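Side-chain contacts in endoglucanase (Clostridium thermocellum, PDB 2YIK), which probably hydrolyses beta-1,4-glucosidic bonds in cellulose, as a glycoside hydrolase of family 9: residues A[74-79]-A[120-125]; A[125-130]-A[162-167]; A[90-95]-A[176-181]; A[169-174]-A[244-249]. All coordinates share one frame; numbering follows the deposited sequence.

Interaction 1: residues A[74-79]-A[120-125]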
# COMPACT_ATOMS: atom_id res chain seq x y z
N VAL A 74 20.15 2.51 -10.56
CA VAL A 74 19.83 2.78 -11.95
C VAL A 74 20.13 1.59 -12.86
O VAL A 74 19.63 1.53 -13.97
CB VAL A 74 20.54 4.07 -12.46
CG1 VAL A 74 20.11 5.26 -11.60
CG2 VAL A 74 22.05 3.89 -12.44
N TYR A 75 20.93 0.64 -12.39
CA TYR A 75 21.21 -0.52 -13.23
C TYR A 75 19.96 -1.40 -13.35
O TYR A 75 19.93 -2.32 -14.18
CB TYR A 75 22.40 -1.34 -12.71
CG TYR A 75 22.44 -1.61 -11.22
CD1 TYR A 75 22.85 -0.63 -10.32
CD2 TYR A 75 22.13 -2.88 -10.71
CE1 TYR A 75 22.95 -0.90 -8.95
CE2 TYR A 75 22.23 -3.16 -9.35
CZ TYR A 75 22.65 -2.16 -8.48
OH TYR A 75 22.78 -2.44 -7.13
N ASP A 76 18.94 -1.12 -12.54
CA ASP A 76 17.67 -1.84 -12.58
C ASP A 76 17.06 -1.59 -13.96
O ASP A 76 16.32 -2.43 -14.49
CB ASP A 76 16.66 -1.29 -11.56
CG ASP A 76 16.95 -1.69 -10.13
OD1 ASP A 76 17.85 -2.53 -9.89
OD2 ASP A 76 16.26 -1.16 -9.23
N ALA A 77 17.38 -0.43 -14.52
CA ALA A 77 16.86 -0.03 -15.82
C ALA A 77 17.50 -0.78 -16.99
O ALA A 77 17.05 -0.67 -18.13
CB ALA A 77 17.03 1.48 -16.01
N ARG A 78 18.54 -1.55 -16.70
CA ARG A 78 19.23 -2.33 -17.71
C ARG A 78 19.48 -3.73 -17.20
O ARG A 78 20.59 -4.25 -17.31
CB ARG A 78 20.59 -1.71 -18.05
CG ARG A 78 20.57 -0.34 -18.69
CD ARG A 78 21.68 0.49 -18.05
NE ARG A 78 22.67 -0.39 -17.39
CZ ARG A 78 23.49 -0.00 -16.42
NH1 ARG A 78 23.46 1.25 -15.98
NH2 ARG A 78 24.34 -0.88 -15.87
N LEU A 79 18.45 -4.35 -16.62
CA LEU A 79 18.57 -5.71 -16.10
C LEU A 79 18.81 -6.68 -17.26
O LEU A 79 18.05 -6.68 -18.23
CB LEU A 79 17.29 -6.11 -15.38
CG LEU A 79 17.29 -7.52 -14.78
CD1 LEU A 79 18.29 -7.58 -13.65
CD2 LEU A 79 15.91 -7.88 -14.28
N HIS A 120 16.36 -1.67 0.66
CA HIS A 120 16.21 -1.16 -0.72
C HIS A 120 15.55 -2.14 -1.69
O HIS A 120 15.43 -1.86 -2.90
CB HIS A 120 17.59 -0.70 -1.25
CG HIS A 120 18.25 0.34 -0.44
ND1 HIS A 120 17.58 1.41 0.16
CD2 HIS A 120 19.57 0.55 -0.08
CE1 HIS A 120 18.41 2.18 0.81
NE2 HIS A 120 19.64 1.67 0.67
N VAL A 121 15.14 -3.30 -1.18
CA VAL A 121 14.48 -4.26 -2.05
C VAL A 121 13.08 -3.73 -2.38
O VAL A 121 12.51 -2.94 -1.63
CB VAL A 121 14.30 -5.61 -1.36
CG1 VAL A 121 13.75 -6.64 -2.35
CG2 VAL A 121 15.62 -6.06 -0.77
N LYS A 122 12.55 -4.16 -3.53
CA LYS A 122 11.21 -3.78 -3.93
C LYS A 122 10.41 -5.08 -3.97
O LYS A 122 10.58 -5.88 -4.88
CB LYS A 122 11.22 -3.10 -5.32
CG LYS A 122 12.03 -1.79 -5.35
CD LYS A 122 11.90 -1.01 -6.67
CE LYS A 122 12.53 -1.74 -7.86
NZ LYS A 122 12.67 -0.85 -9.05
N PHE A 123 9.59 -5.30 -2.94
CA PHE A 123 8.76 -6.51 -2.84
C PHE A 123 7.38 -6.19 -3.40
O PHE A 123 6.76 -5.20 -3.02
CB PHE A 123 8.65 -6.94 -1.38
CG PHE A 123 9.94 -7.44 -0.77
CD1 PHE A 123 10.41 -8.73 -1.03
CD2 PHE A 123 10.67 -6.63 0.09
CE1 PHE A 123 11.58 -9.21 -0.43
CE2 PHE A 123 11.85 -7.09 0.69
CZ PHE A 123 12.30 -8.38 0.43
N GLY A 124 6.91 -7.04 -4.31
CA GLY A 124 5.63 -6.83 -4.96
C GLY A 124 4.35 -6.77 -4.16
O GLY A 124 3.51 -5.89 -4.42
N LEU A 125 4.16 -7.68 -3.22
CA LEU A 125 2.93 -7.68 -2.44
C LEU A 125 2.75 -6.39 -1.65
O LEU A 125 1.72 -5.74 -1.77
CB LEU A 125 2.86 -8.91 -1.52
CG LEU A 125 1.49 -9.25 -0.91
CD1 LEU A 125 0.40 -9.09 -1.97
CD2 LEU A 125 1.52 -10.67 -0.37
O HOH W 1 14.83 1.12 -9.70

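Interaction 2: residues A[125-130]-A[162-167]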
# COMPACT_ATOMS: atom_id res chain seq x y z
N LEU A 125 4.16 -7.68 -3.22
CA LEU A 125 2.93 -7.68 -2.44
C LEU A 125 2.75 -6.39 -1.65
O LEU A 125 1.72 -5.74 -1.77
CB LEU A 125 2.86 -8.91 -1.52
CG LEU A 125 1.49 -9.25 -0.91
CD1 LEU A 125 0.40 -9.09 -1.97
CD2 LEU A 125 1.52 -10.67 -0.37
N PRO A 126 3.74 -6.00 -0.82
CA PRO A 126 3.51 -4.74 -0.09
C PRO A 126 3.61 -3.50 -0.99
O PRO A 126 3.03 -2.46 -0.68
CB PRO A 126 4.56 -4.77 1.01
CG PRO A 126 5.69 -5.57 0.39
CD PRO A 126 4.96 -6.68 -0.34
N GLU A 127 4.36 -3.59 -2.10
CA GLU A 127 4.48 -2.44 -3.01
C GLU A 127 3.07 -2.13 -3.55
O GLU A 127 2.63 -0.98 -3.55
CB GLU A 127 5.42 -2.78 -4.18
CG GLU A 127 5.72 -1.63 -5.15
CD GLU A 127 6.89 -0.75 -4.72
OE1 GLU A 127 7.72 -1.20 -3.91
OE2 GLU A 127 6.99 0.40 -5.21
N ALA A 128 2.37 -3.17 -3.99
CA ALA A 128 1.02 -3.00 -4.51
C ALA A 128 0.05 -2.60 -3.40
O ALA A 128 -0.87 -1.81 -3.62
CB ALA A 128 0.54 -4.30 -5.18
N TYR A 129 0.25 -3.14 -2.19
CA TYR A 129 -0.63 -2.79 -1.08
C TYR A 129 -0.53 -1.31 -0.76
O TYR A 129 -1.55 -0.65 -0.53
CB TYR A 129 -0.28 -3.59 0.18
CG TYR A 129 -0.91 -3.02 1.43
CD1 TYR A 129 -0.26 -2.03 2.17
CD2 TYR A 129 -2.17 -3.43 1.85
CE1 TYR A 129 -0.86 -1.45 3.29
CE2 TYR A 129 -2.79 -2.86 2.97
CZ TYR A 129 -2.13 -1.87 3.68
OH TYR A 129 -2.74 -1.29 4.77
N ALA A 130 0.69 -0.78 -0.73
CA ALA A 130 0.88 0.63 -0.42
C ALA A 130 0.26 1.50 -1.50
O ALA A 130 -0.45 2.45 -1.20
CB ALA A 130 2.37 0.94 -0.28
N ASN A 162 2.34 3.33 -9.81
CA ASN A 162 1.70 2.71 -10.95
C ASN A 162 2.46 2.72 -12.28
O ASN A 162 2.27 1.82 -13.10
CB ASN A 162 0.30 3.30 -11.12
CG ASN A 162 -0.61 2.98 -9.94
OD1 ASN A 162 -0.87 3.82 -9.07
ND2 ASN A 162 -1.09 1.74 -9.90
N ASP A 163 3.32 3.71 -12.51
CA ASP A 163 4.08 3.72 -13.75
C ASP A 163 5.10 2.59 -13.66
O ASP A 163 5.48 1.99 -14.67
CB ASP A 163 4.79 5.06 -13.98
CG ASP A 163 3.81 6.19 -14.26
OD1 ASP A 163 2.68 5.90 -14.70
OD2 ASP A 163 4.18 7.37 -14.07
N TYR A 164 5.53 2.30 -12.43
CA TYR A 164 6.48 1.22 -12.18
C TYR A 164 5.80 -0.11 -12.49
O TYR A 164 6.36 -0.95 -13.18
CB TYR A 164 6.94 1.28 -10.71
CG TYR A 164 7.65 0.04 -10.19
CD1 TYR A 164 8.82 -0.43 -10.77
CD2 TYR A 164 7.16 -0.62 -9.06
CE1 TYR A 164 9.50 -1.53 -10.24
CE2 TYR A 164 7.82 -1.72 -8.52
CZ TYR A 164 8.99 -2.17 -9.11
OH TYR A 164 9.65 -3.26 -8.57
N PHE A 165 4.57 -0.28 -12.00
CA PHE A 165 3.82 -1.51 -12.25
C PHE A 165 3.65 -1.70 -13.76
O PHE A 165 3.89 -2.79 -14.30
CB PHE A 165 2.43 -1.46 -11.59
CG PHE A 165 2.46 -1.31 -10.08
CD1 PHE A 165 3.46 -1.91 -9.32
CD2 PHE A 165 1.46 -0.59 -9.43
CE1 PHE A 165 3.46 -1.80 -7.92
CE2 PHE A 165 1.45 -0.48 -8.04
CZ PHE A 165 2.45 -1.08 -7.28
N MET A 166 3.23 -0.65 -14.46
CA MET A 166 3.02 -0.74 -15.90
C MET A 166 4.28 -1.10 -16.68
O MET A 166 4.22 -1.95 -17.58
CB MET A 166 2.37 0.54 -16.42
CG MET A 166 0.91 0.66 -15.98
SD MET A 166 -0.07 2.03 -16.61
CE MET A 166 0.33 3.33 -15.43
N ARG A 167 5.41 -0.47 -16.36
CA ARG A 167 6.67 -0.78 -17.04
C ARG A 167 7.06 -2.23 -16.78
O ARG A 167 7.70 -2.88 -17.61
CB ARG A 167 7.81 0.12 -16.52
CG ARG A 167 7.86 1.53 -17.11
CD ARG A 167 9.19 2.20 -16.75
NE ARG A 167 9.37 2.27 -15.31
CZ ARG A 167 8.89 3.23 -14.54
NH1 ARG A 167 8.20 4.23 -15.07
NH2 ARG A 167 9.08 3.18 -13.23

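Interaction 3: residues A[90-95]-A[176-181]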
# COMPACT_ATOMS: atom_id res chain seq x y z
N ASP A 90 15.19 -20.45 -19.27
CA ASP A 90 15.83 -20.22 -20.56
C ASP A 90 14.78 -20.39 -21.66
O ASP A 90 14.74 -19.62 -22.62
CB ASP A 90 16.94 -21.24 -20.83
CG ASP A 90 18.19 -21.00 -20.01
OD1 ASP A 90 18.42 -19.85 -19.57
OD2 ASP A 90 18.97 -21.96 -19.83
N GLY A 91 13.95 -21.41 -21.52
CA GLY A 91 12.92 -21.69 -22.51
C GLY A 91 11.86 -20.60 -22.62
O GLY A 91 11.42 -20.26 -23.71
N PHE A 92 11.45 -20.06 -21.48
CA PHE A 92 10.45 -19.01 -21.47
C PHE A 92 11.01 -17.77 -22.15
O PHE A 92 10.34 -17.17 -22.99
CB PHE A 92 10.05 -18.65 -20.04
CG PHE A 92 8.93 -17.66 -19.98
CD1 PHE A 92 7.61 -18.08 -20.10
CD2 PHE A 92 9.20 -16.30 -19.88
CE1 PHE A 92 6.57 -17.16 -20.12
CE2 PHE A 92 8.16 -15.37 -19.90
CZ PHE A 92 6.84 -15.81 -20.02
N ILE A 93 12.23 -17.38 -21.78
CA ILE A 93 12.87 -16.22 -22.39
C ILE A 93 13.04 -16.43 -23.90
O ILE A 93 12.79 -15.53 -24.70
CB ILE A 93 14.27 -15.95 -21.77
CG1 ILE A 93 14.14 -15.58 -20.29
CG2 ILE A 93 14.97 -14.84 -22.53
CD1 ILE A 93 13.27 -14.36 -20.04
N SER A 94 13.45 -17.64 -24.27
CA SER A 94 13.67 -17.97 -25.67
C SER A 94 12.41 -17.79 -26.52
O SER A 94 12.46 -17.18 -27.58
CB SER A 94 14.19 -19.42 -25.79
OG SER A 94 14.75 -19.65 -27.07
N SER A 95 11.27 -18.28 -26.02
CA SER A 95 10.00 -18.17 -26.74
C SER A 95 9.35 -16.79 -26.69
O SER A 95 8.56 -16.46 -27.58
CB SER A 95 8.98 -19.17 -26.18
OG SER A 95 9.39 -20.51 -26.35
N ASN A 176 -2.30 -8.97 -23.95
CA ASN A 176 -2.14 -10.11 -23.04
C ASN A 176 -0.85 -10.02 -22.25
O ASN A 176 0.21 -9.75 -22.81
CB ASN A 176 -2.16 -11.42 -23.82
CG ASN A 176 -3.39 -11.57 -24.69
OD1 ASN A 176 -3.29 -11.60 -25.92
ND2 ASN A 176 -4.55 -11.63 -24.05
N VAL A 177 -0.95 -10.25 -20.94
CA VAL A 177 0.22 -10.21 -20.07
C VAL A 177 1.06 -11.48 -20.28
O VAL A 177 0.55 -12.59 -20.22
CB VAL A 177 -0.17 -10.13 -18.58
CG1 VAL A 177 1.08 -10.23 -17.71
CG2 VAL A 177 -0.89 -8.81 -18.30
N VAL A 178 2.35 -11.28 -20.53
CA VAL A 178 3.27 -12.38 -20.76
C VAL A 178 4.10 -12.63 -19.49
O VAL A 178 4.38 -13.77 -19.13
CB VAL A 178 4.19 -12.06 -21.96
CG1 VAL A 178 5.35 -13.03 -22.02
CG2 VAL A 178 3.37 -12.12 -23.26
N ALA A 179 4.50 -11.55 -18.83
CA ALA A 179 5.27 -11.64 -17.60
C ALA A 179 5.13 -10.34 -16.81
O ALA A 179 4.89 -9.26 -17.37
CB ALA A 179 6.74 -11.89 -17.92
N PHE A 180 5.25 -10.45 -15.49
CA PHE A 180 5.17 -9.29 -14.62
C PHE A 180 6.31 -9.33 -13.62
O PHE A 180 6.42 -10.28 -12.84
CB PHE A 180 3.83 -9.26 -13.87
CG PHE A 180 3.74 -8.17 -12.83
CD1 PHE A 180 3.67 -6.83 -13.21
CD2 PHE A 180 3.79 -8.48 -11.47
CE1 PHE A 180 3.63 -5.81 -12.25
CE2 PHE A 180 3.75 -7.46 -10.50
CZ PHE A 180 3.68 -6.13 -10.89
N CYS A 181 7.16 -8.32 -13.64
CA CYS A 181 8.25 -8.28 -12.68
C CYS A 181 7.68 -7.72 -11.39
O CYS A 181 7.28 -6.56 -11.32
CB CYS A 181 9.40 -7.38 -13.15
SG CYS A 181 10.73 -7.26 -11.92

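Interaction 4: residues A[169-174]-A[244-249]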
# COMPACT_ATOMS: atom_id res chain seq x y z
N THR A 169 4.98 -4.70 -16.45
CA THR A 169 4.00 -5.60 -17.04
C THR A 169 4.33 -5.72 -18.52
O THR A 169 4.09 -4.79 -19.29
CB THR A 169 2.56 -5.08 -16.87
OG1 THR A 169 2.30 -4.80 -15.49
CG2 THR A 169 1.56 -6.13 -17.37
N PHE A 170 4.90 -6.86 -18.90
CA PHE A 170 5.27 -7.13 -20.28
C PHE A 170 4.10 -7.81 -20.99
O PHE A 170 3.76 -8.95 -20.70
CB PHE A 170 6.53 -8.00 -20.30
CG PHE A 170 7.71 -7.34 -19.64
CD1 PHE A 170 7.87 -7.39 -18.26
CD2 PHE A 170 8.61 -6.59 -20.39
CE1 PHE A 170 8.90 -6.70 -17.63
CE2 PHE A 170 9.65 -5.89 -19.77
CZ PHE A 170 9.79 -5.95 -18.39
N ARG A 171 3.49 -7.08 -21.92
CA ARG A 171 2.33 -7.56 -22.67
C ARG A 171 2.59 -7.66 -24.17
O ARG A 171 3.42 -6.92 -24.71
CB ARG A 171 1.15 -6.61 -22.45
CG ARG A 171 0.89 -6.23 -21.00
CD ARG A 171 0.07 -4.95 -20.91
NE ARG A 171 -1.32 -5.13 -21.34
CZ ARG A 171 -2.16 -4.13 -21.61
NH1 ARG A 171 -1.76 -2.87 -21.51
NH2 ARG A 171 -3.41 -4.40 -21.96
N ASP A 172 1.90 -8.57 -24.85
CA ASP A 172 2.06 -8.66 -26.29
C ASP A 172 1.21 -7.53 -26.87
O ASP A 172 0.49 -6.85 -26.12
CB ASP A 172 1.65 -10.05 -26.82
CG ASP A 172 0.18 -10.36 -26.64
OD1 ASP A 172 -0.63 -9.44 -26.40
OD2 ASP A 172 -0.16 -11.55 -26.77
N ALA A 173 1.30 -7.29 -28.17
CA ALA A 173 0.57 -6.19 -28.80
C ALA A 173 -0.93 -6.23 -28.63
O ALA A 173 -1.59 -5.20 -28.77
CB ALA A 173 0.94 -6.10 -30.28
N SER A 174 -1.49 -7.40 -28.35
CA SER A 174 -2.92 -7.54 -28.14
C SER A 174 -3.34 -7.21 -26.71
O SER A 174 -4.53 -7.23 -26.37
CB SER A 174 -3.37 -8.96 -28.47
OG SER A 174 -3.72 -9.07 -29.83
N SER A 244 -4.13 3.02 -17.36
CA SER A 244 -4.10 2.31 -16.08
C SER A 244 -5.16 1.22 -16.08
O SER A 244 -4.88 0.07 -15.71
CB SER A 244 -4.36 3.28 -14.92
OG SER A 244 -3.38 4.30 -14.87
N LEU A 245 -6.37 1.57 -16.49
CA LEU A 245 -7.47 0.61 -16.53
C LEU A 245 -7.18 -0.53 -17.50
O LEU A 245 -7.53 -1.68 -17.23
CB LEU A 245 -8.78 1.31 -16.92
CG LEU A 245 -10.03 0.43 -16.91
CD1 LEU A 245 -10.23 -0.22 -15.56
CD2 LEU A 245 -11.25 1.28 -17.26
N ASP A 246 -6.56 -0.22 -18.62
CA ASP A 246 -6.23 -1.25 -19.61
C ASP A 246 -5.26 -2.26 -19.00
O ASP A 246 -5.44 -3.48 -19.14
CB ASP A 246 -5.63 -0.62 -20.86
CG ASP A 246 -5.14 -1.66 -21.84
OD1 ASP A 246 -5.91 -2.54 -22.22
OD2 ASP A 246 -3.96 -1.60 -22.25
N TYR A 247 -4.23 -1.77 -18.32
CA TYR A 247 -3.27 -2.66 -17.68
C TYR A 247 -3.93 -3.43 -16.53
O TYR A 247 -3.67 -4.62 -16.34
CB TYR A 247 -2.06 -1.86 -17.15
CG TYR A 247 -0.97 -1.62 -18.17
CD1 TYR A 247 -1.11 -0.64 -19.16
CD2 TYR A 247 0.21 -2.37 -18.15
CE1 TYR A 247 -0.09 -0.41 -20.10
CE2 TYR A 247 1.23 -2.16 -19.07
CZ TYR A 247 1.08 -1.18 -20.05
OH TYR A 247 2.09 -0.98 -20.96
N ALA A 248 -4.80 -2.76 -15.78
CA ALA A 248 -5.49 -3.40 -14.66
C ALA A 248 -6.31 -4.61 -15.13
O ALA A 248 -6.21 -5.70 -14.56
CB ALA A 248 -6.40 -2.40 -13.94
N LYS A 249 -7.12 -4.41 -16.17
CA LYS A 249 -7.96 -5.47 -16.71
C LYS A 249 -7.13 -6.64 -17.25
O LYS A 249 -7.53 -7.79 -17.11
CB LYS A 249 -8.82 -4.94 -17.86
CG LYS A 249 -9.88 -3.92 -17.50
CD LYS A 249 -10.36 -3.26 -18.80
CE LYS A 249 -11.76 -2.70 -18.70
NZ LYS A 249 -12.22 -2.16 -20.04
O HOH W 2 4.41 -2.19 -20.52

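Interaction 1: residues A[74-79]-A[120-125]
The D76 carboxylate is the flat group here, and K122 NZ lies off one side of its plane, tilted well out of it. Water 1 is nearer the plane and slightly to its other side. The contact joins a 3-10 turn, 74-77, to the short strand 122-123 that leads into helix 124-140. Both belong to the catalytic domain, which in family 9 is an (alpha/alpha)6 barrel with long loops. The turn follows H73, a ligand of the bound zinc ion, and the D76 side chain lies about 5 Å from that metal.

The two side chains reach each other from opposite directions. K122 bends at its third torsion (chi3 -67°) and ends facing D76. The direct salt bridge is long, with D76 OD2 and K122 NZ 3.6 Å apart. Stronger bonds surround it. K122 NZ also donates to the backbone oxygens of G112 and V110, so the buried ammonium is well supplied with acceptors. D76 OD1 pairs with R204 in a second salt bridge. The carboxylate thus pairs with two cations, one at each oxygen, which probably favours its ionised form and limits its rotation. Both side chains also touch V184 of strand 177-184. Water 1 bridges the remaining separation: it donates to D76 OD2 at 2.7 Å and accepts from K122 NZ at 3.0 Å.

Interaction 2: residues A[125-130]-A[162-167]
Segments 125-130 and 162-167 are helical and run roughly antiparallel, at 134° between their directions, with axes 11.1 Å apart and A128 CA nearest F165 CA at 8.4 Å. They form a buried helix pair, 124-140 with 151-167, in the helical catalytic domain. The separation is wide, so side chains must bridge it, and three do most of the work: E127, Y164 and F165.

E127 reaches across with its aliphatic part. Its CG is anti to the backbone N (chi1 -176°) and comes to the edges of two rings. E127 CG is 3.6 Å from F165 CE1 and 4.0 Å from Y164 CE2, near the plane of each ring. The chain then bends at chi2 (87°) and carries the carboxylate across Y164, with E127 OE2 4.0 Å from Y164 CD2 and the two planes steeply inclined. The carboxylate is nearly perpendicular to the F165 ring. Its charged end is held elsewhere: OE2 accepts from the backbone N of F114, which satisfies that buried oxygen.

F165 points its ring end at the backbone of the other helix. A128 CB lies 4.3 Å from F165 CZ, a loose apolar touch. A128 also meets A221 and F165 also meets S225, so helix 216-233 packs beside the pair. F165 CZ comes closer to main-chain atoms: it is 3.7 Å from A128 CA and 3.7 Å from E127 O, the oxygen lying in the ring plane.

Interaction 3: residues A[90-95]-A[176-181]
A classic beta bulge in strand 177-184, where V178 and A179 both face F170 of the neighbouring strand, receives the F92 ring from helix 90-100. F92 carries the helix side of the contact. Its first torsion (-175°) swings the ring off the helix toward the strand. The far end of the ring does the touching.

F92 CZ stands 3.3 Å from V178 O, and the oxygen lies near the ring plane, so the ring meets this carbonyl with its edge. The same F92 CZ is 3.7 Å from V178 CG1. One ring corner therefore meets both the main chain and the side chain of a single residue. This is a peripheral region of the catalytic domain: the centre of the contact is about 27 Å from the centre of the chain, and it joins helix 90-100 to the bulged strand of a small antiparallel sheet. N96 and V99 of the same helix also touch V178, while L100 touches A179. On the loop side, F92 meets T210 and E212. A179 gives a lighter touch, with A179 CB 4.2 Å from F92 CE2, at an oblique position to the ring.

Interaction 4: residues A[169-174]-A[244-249]
D246 is the first residue of 244-249 to meet the strand, through a salt bridge with R171. Its carboxylate is gripped end-on by both terminal nitrogens. R171 NH1 donates to D246 OD2 at 2.6 Å. R171 NH2 donates to D246 OD1 at 3.1 Å and also to D246 OD2 at 2.9 Å. OD2 thus takes two donors, both from the same face of the carboxylate. The oxygens lie close to the guanidinium plane, but the two planes are 50° apart.

Y247 comes next, and its ring carries the same arginine over one face. R171 CZ is 4.3 Å from the ring centroid, nearly on the normal, a cation-pi contact with the guanidinium tilted at 61° to the ring. R171 NH1 comes nearest, 3.3 Å from Y247 CE1. R171 CD adds a CH-pi contact on that face. The arginine bends at chi3 (71°) to reach both partners, and its NE donates to G175 O. Through D246 and Y247 it ties helix 238-257 to strand 169-171, which pairs with 177-184 in a small antiparallel sheet. T169 CB is 3.8 Å from Y247 CD2, at the ring edge. Also in the ring plane, but off the hydroxyl end, water 2 hydrogen-bonds to Y247 OH at 2.7 Å and reaches T169 O.

Overall arrangement
All four contacts lie within the family 9 catalytic domain. Interactions 1 and 2 come one after the other along the chain, share L125 and helix 124-140, and have centres 11 Å apart; K122 CE touches Y164 OH at 3.3 Å. Interaction 2 is nested inside the loop closed by interaction 3. Interactions 3 and 4 alternate along the sequence, with centres 14 Å apart, and meet where F170 pairs with V178 and A179. Interactions 1, 3 and 4 reach one antiparallel sheet, in which strand 177-184 neighbours both 122-123 and 169-171. Helix 151-167 leads into strand 169-171, linking interactions 2 and 4, with centres 14 Å apart. The sheet thus connects the helical barrel to the zinc-side loop and helix 90-100.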